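Local coordinates for RabGAP/TBC protein (Chlamydomonas reinhardtii, PDB 4P17) that is of unknown function but has the helical TBC domain found in proteins that stimulate GTP hydrolysis by Rab GTPases, which suggests a role in flagellar Rab regulation, at residues R73-W77 with M247-D251; W232-F237 with L261-A265; R213-F218 with E273-V279; S240-T245 with A293-R299; V99-S105 with Q139-V143. The contacts are given in a common frame with arbitrary orientation. Numbering follows the deposited sequence.

Contact 1. Residues R73-W77 with M247-D251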
# COMPACT_ATOMS: atom_id res chain seq x y z
N ARG A 73 10.16 -8.99 2.53
CA ARG A 73 8.75 -8.72 2.38
C ARG A 73 8.12 -9.82 1.51
O ARG A 73 7.02 -10.21 1.75
CB ARG A 73 8.51 -7.33 1.85
CG ARG A 73 8.68 -6.33 2.91
CD ARG A 73 8.52 -4.89 2.42
NE ARG A 73 8.25 -4.02 3.55
CZ ARG A 73 8.88 -2.91 3.85
NH1 ARG A 73 9.82 -2.38 3.04
NH2 ARG A 73 8.53 -2.26 4.95
N ASN A 74 8.85 -10.34 0.53
CA ASN A 74 8.30 -11.42 -0.29
C ASN A 74 7.96 -12.58 0.65
O ASN A 74 6.84 -13.04 0.65
CB ASN A 74 9.28 -11.82 -1.41
CG ASN A 74 8.65 -12.74 -2.45
OD1 ASN A 74 7.75 -13.49 -2.16
ND2 ASN A 74 9.17 -12.70 -3.67
N TRP A 75 8.90 -12.98 1.48
CA TRP A 75 8.71 -14.10 2.42
C TRP A 75 7.48 -13.89 3.33
O TRP A 75 6.58 -14.74 3.44
CB TRP A 75 9.98 -14.29 3.27
CG TRP A 75 9.92 -15.45 4.21
CD1 TRP A 75 9.67 -16.75 3.89
CD2 TRP A 75 10.13 -15.42 5.63
NE1 TRP A 75 9.70 -17.53 5.03
CE2 TRP A 75 9.98 -16.73 6.11
CE3 TRP A 75 10.43 -14.41 6.54
CZ2 TRP A 75 10.13 -17.06 7.45
CZ3 TRP A 75 10.56 -14.72 7.87
CH2 TRP A 75 10.42 -16.03 8.31
N VAL A 76 7.46 -12.75 4.01
CA VAL A 76 6.41 -12.48 4.98
C VAL A 76 5.06 -12.15 4.33
O VAL A 76 4.04 -12.65 4.76
CB VAL A 76 6.80 -11.31 5.90
CG1 VAL A 76 5.71 -11.02 6.90
CG2 VAL A 76 8.12 -11.61 6.61
N TRP A 77 5.05 -11.26 3.34
CA TRP A 77 3.79 -10.89 2.73
C TRP A 77 3.07 -12.06 2.11
O TRP A 77 1.87 -12.17 2.21
CB TRP A 77 3.99 -9.87 1.64
CG TRP A 77 4.32 -8.52 2.11
CD1 TRP A 77 4.47 -8.10 3.42
CD2 TRP A 77 4.55 -7.37 1.29
NE1 TRP A 77 4.80 -6.76 3.44
CE2 TRP A 77 4.86 -6.30 2.15
CE3 TRP A 77 4.57 -7.16 -0.09
CZ2 TRP A 77 5.14 -5.02 1.66
CZ3 TRP A 77 4.85 -5.90 -0.56
CH2 TRP A 77 5.12 -4.83 0.31
N MET A 247 5.12 0.79 2.04
CA MET A 247 5.33 -0.64 2.32
C MET A 247 5.12 -0.96 3.78
O MET A 247 4.73 -2.07 4.13
CB MET A 247 6.74 -1.10 1.92
CG MET A 247 7.16 -0.72 0.56
SD MET A 247 6.16 -1.48 -0.69
CE MET A 247 7.09 -0.90 -2.12
N ARG A 248 5.36 0.01 4.67
CA ARG A 248 5.06 -0.24 6.07
C ARG A 248 3.57 -0.34 6.32
O ARG A 248 3.11 -1.16 7.15
CB ARG A 248 5.65 0.86 6.94
CG ARG A 248 7.14 0.76 7.11
CD ARG A 248 7.53 -0.34 8.10
NE ARG A 248 6.91 -0.14 9.41
CZ ARG A 248 7.38 0.70 10.34
NH1 ARG A 248 8.50 1.39 10.11
NH2 ARG A 248 6.76 0.82 11.50
N THR A 249 2.79 0.45 5.62
CA THR A 249 1.33 0.29 5.70
C THR A 249 0.93 -1.11 5.18
O THR A 249 0.06 -1.80 5.74
CB THR A 249 0.53 1.38 4.93
OG1 THR A 249 0.54 1.14 3.52
CG2 THR A 249 1.04 2.79 5.22
N TRP A 250 1.61 -1.53 4.13
CA TRP A 250 1.31 -2.82 3.52
C TRP A 250 1.72 -3.99 4.41
O TRP A 250 1.00 -5.02 4.50
CB TRP A 250 2.00 -2.91 2.16
CG TRP A 250 1.35 -2.07 1.05
CD1 TRP A 250 0.38 -1.06 1.21
CD2 TRP A 250 1.59 -2.17 -0.36
NE1 TRP A 250 0.03 -0.56 -0.03
CE2 TRP A 250 0.77 -1.21 -1.00
CE3 TRP A 250 2.42 -2.99 -1.14
CZ2 TRP A 250 0.76 -1.05 -2.40
CZ3 TRP A 250 2.41 -2.81 -2.55
CH2 TRP A 250 1.57 -1.85 -3.15
N ASP A 251 2.86 -3.84 5.09
CA ASP A 251 3.26 -4.83 6.11
C ASP A 251 2.08 -5.18 7.01
O ASP A 251 1.71 -6.33 7.16
CB ASP A 251 4.41 -4.35 7.01
CG ASP A 251 5.75 -4.20 6.27
OD1 ASP A 251 5.89 -4.80 5.20
OD2 ASP A 251 6.66 -3.50 6.80

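Contact 2. Residues W232-F237 with L261-A265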
# COMPACT_ATOMS: atom_id res chain seq x y z
N TRP A 232 -6.33 7.35 -1.30
CA TRP A 232 -5.52 6.70 -0.30
C TRP A 232 -5.97 5.26 -0.21
O TRP A 232 -5.16 4.32 -0.15
CB TRP A 232 -5.65 7.35 1.07
CG TRP A 232 -4.94 8.64 1.21
CD1 TRP A 232 -4.08 9.23 0.31
CD2 TRP A 232 -5.01 9.52 2.33
NE1 TRP A 232 -3.61 10.41 0.82
CE2 TRP A 232 -4.16 10.61 2.06
CE3 TRP A 232 -5.70 9.48 3.55
CZ2 TRP A 232 -4.00 11.67 2.95
CZ3 TRP A 232 -5.53 10.54 4.43
CH2 TRP A 232 -4.70 11.62 4.12
N TYR A 233 -7.28 5.09 -0.17
CA TYR A 233 -7.86 3.81 0.07
C TYR A 233 -7.78 2.91 -1.15
O TYR A 233 -7.30 1.76 -1.08
CB TYR A 233 -9.29 3.99 0.46
CG TYR A 233 -9.52 4.50 1.85
CD1 TYR A 233 -8.53 4.53 2.80
CD2 TYR A 233 -10.79 4.90 2.21
CE1 TYR A 233 -8.81 4.94 4.10
CE2 TYR A 233 -11.08 5.31 3.46
CZ TYR A 233 -10.11 5.34 4.41
OH TYR A 233 -10.48 5.74 5.68
N LEU A 234 -8.26 3.42 -2.28
CA LEU A 234 -8.30 2.58 -3.49
C LEU A 234 -6.90 2.14 -3.93
O LEU A 234 -6.70 1.03 -4.40
CB LEU A 234 -9.00 3.30 -4.64
CG LEU A 234 -10.49 3.60 -4.52
CD1 LEU A 234 -10.96 4.41 -5.71
CD2 LEU A 234 -11.28 2.30 -4.37
N CYS A 235 -5.95 3.05 -3.82
CA CYS A 235 -4.59 2.76 -4.29
C CYS A 235 -3.69 2.28 -3.18
O CYS A 235 -2.51 2.09 -3.37
CB CYS A 235 -3.97 4.00 -4.93
SG CYS A 235 -4.95 4.56 -6.34
N LEU A 236 -4.26 2.06 -2.00
CA LEU A 236 -3.52 1.62 -0.84
C LEU A 236 -2.29 2.47 -0.60
O LEU A 236 -1.20 1.93 -0.39
CB LEU A 236 -3.09 0.16 -0.97
CG LEU A 236 -4.19 -0.77 -1.40
CD1 LEU A 236 -3.57 -2.14 -1.70
CD2 LEU A 236 -5.22 -0.82 -0.29
N PHE A 237 -2.49 3.78 -0.65
CA PHE A 237 -1.45 4.82 -0.49
C PHE A 237 -0.38 4.87 -1.56
O PHE A 237 0.53 5.68 -1.46
CB PHE A 237 -0.79 4.71 0.90
CG PHE A 237 -1.76 4.85 2.05
CD1 PHE A 237 -2.34 6.08 2.33
CD2 PHE A 237 -2.12 3.75 2.82
CE1 PHE A 237 -3.25 6.21 3.37
CE2 PHE A 237 -3.04 3.87 3.83
CZ PHE A 237 -3.60 5.10 4.12
N LEU A 261 -6.27 0.66 6.77
CA LEU A 261 -6.42 1.79 5.86
C LEU A 261 -6.92 3.01 6.63
O LEU A 261 -6.32 4.08 6.53
CB LEU A 261 -7.34 1.43 4.73
CG LEU A 261 -6.79 0.30 3.84
CD1 LEU A 261 -7.80 0.02 2.75
CD2 LEU A 261 -5.38 0.63 3.27
N PHE A 262 -7.97 2.87 7.44
CA PHE A 262 -8.47 4.07 8.09
C PHE A 262 -7.57 4.43 9.28
O PHE A 262 -7.47 5.59 9.63
CB PHE A 262 -9.96 3.96 8.50
CG PHE A 262 -10.29 2.89 9.54
CD1 PHE A 262 -9.93 3.05 10.87
CD2 PHE A 262 -11.04 1.76 9.18
CE1 PHE A 262 -10.27 2.09 11.81
CE2 PHE A 262 -11.39 0.81 10.12
CZ PHE A 262 -11.02 0.97 11.44
N ARG A 263 -6.85 3.46 9.86
CA ARG A 263 -5.99 3.82 10.99
C ARG A 263 -4.83 4.65 10.50
O ARG A 263 -4.40 5.61 11.17
CB ARG A 263 -5.52 2.58 11.74
CG ARG A 263 -6.66 2.01 12.53
CD ARG A 263 -6.49 0.63 13.14
NE ARG A 263 -7.68 0.34 13.95
CZ ARG A 263 -8.05 -0.85 14.43
NH1 ARG A 263 -7.33 -1.93 14.19
NH2 ARG A 263 -9.15 -0.95 15.14
N VAL A 264 -4.30 4.32 9.33
CA VAL A 264 -3.18 5.08 8.80
C VAL A 264 -3.70 6.45 8.27
O VAL A 264 -3.06 7.48 8.39
CB VAL A 264 -2.45 4.29 7.71
CG1 VAL A 264 -1.40 5.16 7.00
CG2 VAL A 264 -1.76 3.11 8.34
N ALA A 265 -4.86 6.44 7.65
CA ALA A 265 -5.46 7.67 7.16
C ALA A 265 -5.66 8.67 8.31
O ALA A 265 -5.32 9.86 8.18
CB ALA A 265 -6.75 7.36 6.48

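Contact 3. Residues R213-F218 with E273-V279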
# COMPACT_ATOMS: atom_id res chain seq x y z
N ARG A 213 -10.99 19.63 16.32
CA ARG A 213 -10.62 20.88 15.67
C ARG A 213 -10.62 20.73 14.17
O ARG A 213 -11.01 21.63 13.44
CB ARG A 213 -9.26 21.35 16.11
CG ARG A 213 -9.21 21.92 17.48
CD ARG A 213 -7.75 22.24 17.82
NE ARG A 213 -7.31 23.53 17.29
CZ ARG A 213 -6.05 23.86 17.02
NH1 ARG A 213 -5.07 22.99 17.22
NH2 ARG A 213 -5.76 25.08 16.55
N LEU A 214 -10.16 19.58 13.72
CA LEU A 214 -10.10 19.35 12.30
C LEU A 214 -11.52 19.20 11.73
O LEU A 214 -11.81 19.70 10.65
CB LEU A 214 -9.24 18.11 12.00
CG LEU A 214 -8.80 18.00 10.55
CD1 LEU A 214 -8.00 19.20 10.06
CD2 LEU A 214 -8.01 16.72 10.31
N GLN A 215 -12.42 18.57 12.47
CA GLN A 215 -13.78 18.35 11.93
C GLN A 215 -14.52 19.68 11.76
O GLN A 215 -15.16 19.93 10.74
CB GLN A 215 -14.58 17.41 12.83
CG GLN A 215 -15.81 16.81 12.16
CD GLN A 215 -15.51 15.84 11.01
OE1 GLN A 215 -14.83 16.18 10.05
NE2 GLN A 215 -16.08 14.63 11.09
N GLN A 216 -14.40 20.55 12.75
CA GLN A 216 -14.99 21.88 12.70
C GLN A 216 -14.46 22.64 11.49
O GLN A 216 -15.18 23.34 10.78
CB GLN A 216 -14.67 22.65 13.99
N HIS A 217 -13.17 22.45 11.27
CA HIS A 217 -12.45 23.10 10.21
C HIS A 217 -12.89 22.55 8.86
O HIS A 217 -13.15 23.31 7.94
CB HIS A 217 -10.95 22.94 10.41
CG HIS A 217 -10.14 23.61 9.35
ND1 HIS A 217 -10.23 24.96 9.09
CD2 HIS A 217 -9.23 23.11 8.48
CE1 HIS A 217 -9.42 25.26 8.08
NE2 HIS A 217 -8.80 24.16 7.70
N PHE A 218 -13.02 21.23 8.73
CA PHE A 218 -13.50 20.68 7.48
C PHE A 218 -14.92 21.12 7.19
O PHE A 218 -15.27 21.38 6.03
CB PHE A 218 -13.43 19.15 7.48
CG PHE A 218 -12.05 18.59 7.30
CD1 PHE A 218 -10.96 19.41 7.02
CD2 PHE A 218 -11.85 17.21 7.43
CE1 PHE A 218 -9.69 18.88 6.85
CE2 PHE A 218 -10.58 16.66 7.27
CZ PHE A 218 -9.49 17.49 6.98
N GLU A 273 -2.37 17.84 11.21
CA GLU A 273 -3.53 18.62 11.65
C GLU A 273 -3.20 20.11 11.79
O GLU A 273 -3.93 20.96 11.28
CB GLU A 273 -4.06 18.12 12.99
CG GLU A 273 -5.34 18.85 13.37
CD GLU A 273 -5.85 18.50 14.76
OE1 GLU A 273 -5.05 18.05 15.62
OE2 GLU A 273 -7.07 18.69 14.99
N ASP A 274 -2.12 20.41 12.51
CA ASP A 274 -1.70 21.80 12.72
C ASP A 274 -1.61 22.52 11.37
O ASP A 274 -2.10 23.65 11.21
CB ASP A 274 -0.36 21.82 13.46
CG ASP A 274 0.28 23.20 13.50
OD1 ASP A 274 0.78 23.66 12.45
OD2 ASP A 274 0.31 23.80 14.59
N ASN A 275 -1.02 21.84 10.41
CA ASN A 275 -0.87 22.36 9.04
C ASN A 275 -2.20 22.67 8.35
O ASN A 275 -2.36 23.74 7.71
CB ASN A 275 -0.09 21.35 8.20
CG ASN A 275 1.22 20.92 8.86
OD1 ASN A 275 1.23 20.25 9.91
ND2 ASN A 275 2.33 21.30 8.25
N MET A 276 -3.14 21.74 8.45
CA MET A 276 -4.44 21.87 7.80
C MET A 276 -5.29 22.98 8.42
O MET A 276 -6.07 23.63 7.72
CB MET A 276 -5.20 20.54 7.84
CG MET A 276 -4.85 19.61 6.70
SD MET A 276 -5.66 18.00 6.80
CE MET A 276 -4.84 17.35 8.23
N LEU A 277 -5.15 23.22 9.71
CA LEU A 277 -6.08 24.12 10.39
C LEU A 277 -5.86 25.56 9.95
O LEU A 277 -6.75 26.40 10.09
CB LEU A 277 -5.95 24.04 11.91
CG LEU A 277 -6.52 22.78 12.57
CD1 LEU A 277 -6.12 22.77 14.02
CD2 LEU A 277 -8.04 22.71 12.41
N ARG A 278 -4.67 25.84 9.41
CA ARG A 278 -4.36 27.20 8.95
C ARG A 278 -4.79 27.45 7.51
O ARG A 278 -4.62 28.55 7.02
CB ARG A 278 -2.87 27.46 9.09
CG ARG A 278 -2.34 27.41 10.52
CD ARG A 278 -0.83 27.55 10.56
NE ARG A 278 -0.18 26.53 9.74
CZ ARG A 278 0.13 26.67 8.45
NH1 ARG A 278 -0.15 27.80 7.81
NH2 ARG A 278 0.71 25.68 7.80
N VAL A 279 -5.38 26.46 6.84
CA VAL A 279 -5.76 26.61 5.44
C VAL A 279 -7.25 26.82 5.34
O VAL A 279 -8.01 25.98 5.75
CB VAL A 279 -5.34 25.39 4.59
CG1 VAL A 279 -5.80 25.55 3.15
CG2 VAL A 279 -3.84 25.20 4.64
O HOH W 1 -8.36 18.42 17.36

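Contact 4. Residues S240-T245 with A293-R299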
# COMPACT_ATOMS: atom_id res chain seq x y z
N SER A 240 0.36 8.22 -3.15
CA SER A 240 0.23 9.29 -2.19
C SER A 240 1.44 9.46 -1.30
O SER A 240 1.81 10.58 -0.97
CB SER A 240 -1.00 9.04 -1.34
OG SER A 240 -2.16 9.23 -2.14
N LEU A 241 2.08 8.34 -0.94
CA LEU A 241 3.17 8.35 0.03
C LEU A 241 4.47 7.86 -0.59
O LEU A 241 4.44 7.17 -1.61
CB LEU A 241 2.83 7.50 1.25
CG LEU A 241 1.49 7.63 1.97
CD1 LEU A 241 1.44 6.69 3.17
CD2 LEU A 241 1.19 9.08 2.41
N PRO A 242 5.62 8.25 0.00
CA PRO A 242 6.89 7.68 -0.43
C PRO A 242 6.85 6.17 -0.35
O PRO A 242 6.23 5.63 0.54
CB PRO A 242 7.89 8.24 0.56
CG PRO A 242 7.30 9.55 0.96
CD PRO A 242 5.82 9.28 1.04
N SER A 243 7.51 5.50 -1.28
CA SER A 243 7.34 4.06 -1.40
C SER A 243 7.71 3.26 -0.13
O SER A 243 7.05 2.27 0.19
CB SER A 243 8.17 3.55 -2.59
OG SER A 243 9.53 3.43 -2.23
N GLU A 244 8.72 3.67 0.62
CA GLU A 244 9.11 2.88 1.79
C GLU A 244 8.07 3.09 2.90
O GLU A 244 7.86 2.20 3.74
CB GLU A 244 10.51 3.26 2.27
CG GLU A 244 11.55 3.00 1.25
CD GLU A 244 12.92 3.30 1.73
OE1 GLU A 244 13.33 2.71 2.74
OE2 GLU A 244 13.58 4.16 1.10
N THR A 245 7.40 4.23 2.87
CA THR A 245 6.36 4.49 3.86
C THR A 245 5.14 3.64 3.50
O THR A 245 4.51 3.03 4.38
CB THR A 245 6.02 5.96 3.90
OG1 THR A 245 7.22 6.65 4.24
CG2 THR A 245 4.99 6.26 4.91
N ALA A 293 1.62 14.66 2.11
CA ALA A 293 1.61 13.21 2.13
C ALA A 293 2.75 12.69 1.28
O ALA A 293 3.38 11.70 1.64
CB ALA A 293 0.29 12.68 1.66
N ALA A 294 3.04 13.37 0.18
CA ALA A 294 4.09 12.89 -0.73
C ALA A 294 5.49 12.97 -0.11
O ALA A 294 6.44 12.36 -0.62
CB ALA A 294 4.03 13.68 -2.05
N THR A 295 5.65 13.71 0.99
CA THR A 295 6.97 13.76 1.63
C THR A 295 6.93 13.18 3.04
O THR A 295 7.73 13.51 3.92
CB THR A 295 7.51 15.19 1.63
OG1 THR A 295 6.60 16.04 2.31
CG2 THR A 295 7.68 15.66 0.19
N MET A 296 5.98 12.27 3.25
CA MET A 296 5.85 11.62 4.53
C MET A 296 6.90 10.49 4.64
O MET A 296 6.61 9.32 4.45
CB MET A 296 4.42 11.10 4.70
CG MET A 296 3.98 10.97 6.16
SD MET A 296 5.06 9.93 7.21
CE MET A 296 4.73 10.64 8.82
N HIS A 297 8.13 10.88 4.97
CA HIS A 297 9.25 9.95 5.01
C HIS A 297 9.40 9.28 6.36
O HIS A 297 10.02 8.24 6.47
CB HIS A 297 10.55 10.67 4.61
CG HIS A 297 10.53 11.16 3.21
ND1 HIS A 297 10.64 10.30 2.13
CD2 HIS A 297 10.36 12.40 2.69
CE1 HIS A 297 10.57 11.00 1.01
NE2 HIS A 297 10.40 12.27 1.32
N GLN A 298 8.75 9.84 7.39
CA GLN A 298 8.86 9.30 8.73
C GLN A 298 7.91 8.13 8.88
O GLN A 298 6.82 8.23 9.48
CB GLN A 298 8.57 10.39 9.79
CG GLN A 298 9.64 10.50 10.87
CD GLN A 298 10.08 9.16 11.42
OE1 GLN A 298 9.38 8.16 11.31
NE2 GLN A 298 11.27 9.14 12.01
N ARG A 299 8.29 6.99 8.31
CA ARG A 299 7.42 5.83 8.33
C ARG A 299 7.26 5.21 9.73
O ARG A 299 6.23 4.64 10.06
CB ARG A 299 7.91 4.78 7.32
CG ARG A 299 9.32 4.29 7.50
CD ARG A 299 9.77 3.54 6.29
NE ARG A 299 11.05 2.88 6.52
CZ ARG A 299 12.23 3.40 6.20
NH1 ARG A 299 12.31 4.61 5.65
NH2 ARG A 299 13.32 2.71 6.43
O HOH W 2 14.68 5.15 4.57
O HOH W 3 10.02 6.36 4.51

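Contact 5. Residues V99-S105 with Q139-V143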
# COMPACT_ATOMS: atom_id res chain seq x y z
N VAL A 99 -1.86 -15.56 -17.89
CA VAL A 99 -1.12 -14.57 -18.69
C VAL A 99 -1.49 -14.72 -20.15
O VAL A 99 -1.87 -13.76 -20.79
CB VAL A 99 0.41 -14.73 -18.50
CG1 VAL A 99 1.19 -13.79 -19.45
CG2 VAL A 99 0.78 -14.41 -17.09
N LYS A 100 -1.44 -15.95 -20.66
CA LYS A 100 -1.80 -16.21 -22.04
C LYS A 100 -3.23 -15.80 -22.31
O LYS A 100 -3.54 -15.22 -23.35
CB LYS A 100 -1.59 -17.68 -22.37
CG LYS A 100 -1.88 -17.98 -23.82
CD LYS A 100 -0.84 -17.34 -24.71
CE LYS A 100 -1.24 -17.46 -26.17
NZ LYS A 100 -0.36 -16.69 -27.09
N ALA A 101 -4.12 -16.12 -21.38
CA ALA A 101 -5.52 -15.78 -21.54
C ALA A 101 -5.72 -14.28 -21.49
O ALA A 101 -6.58 -13.72 -22.17
CB ALA A 101 -6.34 -16.46 -20.48
N GLY A 102 -4.92 -13.62 -20.66
CA GLY A 102 -5.07 -12.19 -20.51
C GLY A 102 -4.67 -11.42 -21.75
O GLY A 102 -4.96 -10.24 -21.87
N GLU A 103 -3.98 -12.10 -22.68
CA GLU A 103 -3.59 -11.48 -23.93
C GLU A 103 -4.80 -10.98 -24.69
O GLU A 103 -4.68 -10.10 -25.54
CB GLU A 103 -2.81 -12.48 -24.80
CG GLU A 103 -1.40 -12.76 -24.32
CD GLU A 103 -0.67 -13.75 -25.22
OE1 GLU A 103 -1.23 -14.10 -26.28
OE2 GLU A 103 0.44 -14.19 -24.86
N GLU A 104 -5.97 -11.55 -24.39
CA GLU A 104 -7.22 -11.11 -25.00
C GLU A 104 -8.16 -10.54 -23.95
O GLU A 104 -9.38 -10.60 -24.11
CB GLU A 104 -7.92 -12.27 -25.72
N SER A 105 -7.61 -10.01 -22.86
CA SER A 105 -8.46 -9.35 -21.88
C SER A 105 -9.14 -8.14 -22.50
O SER A 105 -8.51 -7.42 -23.28
CB SER A 105 -7.67 -8.90 -20.65
OG SER A 105 -8.48 -8.11 -19.81
N GLN A 139 -3.25 -8.05 -16.75
CA GLN A 139 -4.09 -8.69 -17.75
C GLN A 139 -4.47 -10.12 -17.24
O GLN A 139 -5.61 -10.56 -17.37
CB GLN A 139 -3.38 -8.71 -19.11
CG GLN A 139 -2.40 -9.87 -19.30
CD GLN A 139 -1.52 -9.72 -20.53
OE1 GLN A 139 -1.26 -8.61 -21.01
NE2 GLN A 139 -1.03 -10.85 -21.04
N ALA A 140 -3.50 -10.80 -16.63
CA ALA A 140 -3.71 -12.11 -16.03
C ALA A 140 -4.79 -12.03 -14.97
O ALA A 140 -5.72 -12.85 -14.93
CB ALA A 140 -2.41 -12.64 -15.43
N TYR A 141 -4.68 -11.04 -14.09
CA TYR A 141 -5.64 -10.98 -13.00
C TYR A 141 -7.05 -10.68 -13.54
O TYR A 141 -8.04 -11.22 -13.03
CB TYR A 141 -5.24 -9.93 -11.95
CG TYR A 141 -6.07 -10.15 -10.73
CD1 TYR A 141 -5.79 -11.20 -9.87
CD2 TYR A 141 -7.18 -9.36 -10.47
CE1 TYR A 141 -6.60 -11.45 -8.78
CE2 TYR A 141 -8.00 -9.62 -9.37
CZ TYR A 141 -7.70 -10.65 -8.55
OH TYR A 141 -8.50 -10.91 -7.47
N SER A 142 -7.12 -9.88 -14.61
CA SER A 142 -8.39 -9.41 -15.16
C SER A 142 -9.25 -10.53 -15.76
O SER A 142 -10.49 -10.43 -15.80
CB SER A 142 -8.13 -8.34 -16.23
OG SER A 142 -7.73 -8.93 -17.45
N VAL A 143 -8.59 -11.58 -16.24
CA VAL A 143 -9.28 -12.78 -16.71
C VAL A 143 -9.47 -13.81 -15.59
O VAL A 143 -10.44 -14.57 -15.60
CB VAL A 143 -8.54 -13.43 -17.90
CG1 VAL A 143 -8.52 -12.44 -19.08
CG2 VAL A 143 -7.12 -13.86 -17.53

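Contact 1. Residues R73-W77 with M247-D251
The carboxylate of Asp251, on helix 243-256, gathers two donors from successive turns of helix 73-80. Arg73 approaches it side-on: Arg73 NE donates to Asp251 OD1 at 3.0 Å and Arg73 NH2 to Asp251 OD2 at 2.9 Å, both almost linear, a bidentate salt bridge. Four residues on, Trp77 NE1 donates to Asp251 OD1 at 2.9 Å. OD1 therefore takes two bonds, and OD2 also accepts the amide of Val68. The third guanidinium nitrogen, Arg73 NH1, bonds to the hydroxyl of Tyr16. The indole nitrogen of Trp250 is satisfied elsewhere, by the backbone oxygen of Leu236, while Arg248 reaches Arg65 and Asp300. Apolar atoms close round the polar centre: Met247 CB lies 3.4 Å from Arg73 CZ, over one face of the guanidinium. Met247 SD meets the edge of the Trp77 ring, 3.6 Å from Trp77 CH2, as a Met-aromatic contact, and Trp250 CE3 is also 3.6 Å from Trp77 CH2. The short helical segments run at 30° with axes 11.7 Å apart, so long side chains bridge the gap. Arg73 and Trp77 match the R-x-x-x-W signature of TBC domains, and Trp250-Asp251 on the facing helix is consistent with their conserved Trp-Asp pair. Helix 153-164 packs against Trp77, Met247 and Trp250, helix 27-50 against Val76, and helix 299-306 against Arg248.

Contact 2. Residues W232-F237 with L261-A265
This is buried apolar packing without a hydrogen bond between the segments, where the C-terminal end of helix 226-234 meets the side of helix 259-271, near the centre of the chain. Leu261 has the largest share of the contact: its CB sits 3.8 Å from Tyr233 CD1, its CD2 is 3.8 Å from Leu236 CD2, and the same CD2 is 4.0 Å from Phe237 CE2. One turn later, Ala265 CB touches Trp232 CE3 at 3.8 Å and Tyr233 CE1 at 4.0 Å, its small side chain leaving room for the two rings. Phe237 CZ reaches Val264 CG1 at 3.6 Å. The hydroxyl of Tyr233 has no polar partner in the model, with its OH 3.4 Å from Phe262 CB. Helix 226-234 ends in a Schellman motif, and Leu236 and Phe237, just beyond it, pack on Leu261: Phe237 N bonds to Trp232 O (2.8 Å) and Leu236 N to Tyr233 O (3.2 Å), with Leu236, the C-prime residue, at positive phi, a helix stop within the all-helical TBC fold.

Contact 3. Residues R213-F218 with E273-V279
The backbone of Leu277 lies against a histidine ring: Leu277 CA is 3.9 Å from the centroid of the His217 ring, over its face, in a CH-pi contact. It joins two helices on the periphery of the all-helical TBC domain, 212-221 and the short 273-277, whose segments run at 28° with axes 10.0 Å apart. Leu277, which has the largest area covered by the other segment, also puts its CD2 3.5 Å from His217 CB and 3.9 Å from Leu214 CA. Leu214 CD1 packs on Met276 CB at 3.8 Å. Met276 SD reaches the ring edge of Phe218, 3.9 Å from Phe218 CZ, a Met-aromatic contact on the buried side of the interface. Here Leu269 of helix 259-271 touches Leu214 and Met276, while Leu285 of helix 282-294 backs His217 and Phe218. The opposite end is polar. Glu273 extends its side chain toward the start of the 213-218 segment, and a water bridges the gap, accepting from Arg213 N at 3.1 Å and donating to Glu273 OE2 at 2.7 Å.

Contact 4. Residues S240-T245 with A293-R299
Thr245 OG1 donates to Met296 O at 2.7 Å, the one direct hydrogen bond between the segments. The same hydroxyl accepts from water 3 at 2.8 Å; that water also donates to His297 O (2.7 Å) and accepts from Arg299 NH1 (3.1 Å). Glu244 OE1 and Arg299 NH1 form a long salt bridge of 3.6 Å, the oxygen lying over the guanidinium face so that only charge acts. Each has a stronger partner elsewhere: Arg30 for Glu244 and Asp34 for Arg299, both on helix 27-50. The contact thus brings the entry into helix 243-256, with Pro242 at its N-cap position, against the link between helices 282-294 and 299-306. That link bends through two inverse gamma turns, centred on Met296 and Gln298, a tight corner in the all-helical TBC fold. Pro242 fits into it: Pro242 CG stands 3.9 Å from the centroid of the His297 ring in a CH-pi contact, and 3.3 Å from Ala294 O. Farther along, Ala294 CA approaches Ser240 O at 3.3 Å as a CA-H...O contact. Leu241 CD2 lies 3.8 Å from Ala293 CB and 4.4 Å from Met296 CB, with Met268 of helix 259-271 and Leu302 of helix 299-306 packed against Leu241 as well.

Contact 5. Residues V99-S105 with Q139-V143
Gln139 and Val143, one turn apart on helix 128-144, lose the most surface to the end of helix 94-102 in a close helix-to-helix packing of the all-helical TBC domain. The backbones come unusually near: CA atoms are 4.5 Å apart for Val99 and Ala140, and 4.6 Å for Gly102 and Gln139. Gly102 makes this possible, since a CB there would fall 2.6 Å from Gln139 CG. Gln139 lies along the end of the other helix, its NE2 donating to Val99 O at 3.0 Å, a carbonyl whose own helical bond from Glu103 N is weak. Val99 itself adds CG2 against Ala140 CB at 4.0 Å. On the other side of the glycine, Val143 CG1 sits 3.7 Å from Gly102 CA and 4.0 Å from Ser105 CB, and Val143 CG2 is 4.0 Å from Ala101 CB. A type I turn from Gly102 to Ser105 carries the chain past this surface, and Phe173 of helix 169-183 backs Ala140. Ser105, whose hydroxyl oxygen also caps the amide of Tyr107, closes the contact: Ser105 OG donates to Ser142 OG at 2.6 Å, and Ser142 OG donates to Gln139 O at 2.7 Å.

How the contacts relate
Contacts 1, 2 and 4 form one continuous core around helix 243-256. Contacts 1 and 2, with centres 15 Å apart, are joined by a probable hydrogen bond from Trp250 NE1 to Leu236 O, 2.8 Å; contacts 1 and 4 touch where Arg248 CG meets Arg299 CD at 3.9 Å, and contacts 2 and 4 where Trp232 CD1 meets Ser240 OG at 3.1 Å. Contacts 3 and 5 are separate, lying on opposite sides of the chain's centre with their own centres 45 Å apart. Contact 3 comes within about 7 Å, nearest atoms, of contact 2; contact 5 stays about 12 Å from it. None of the five includes a bound ligand.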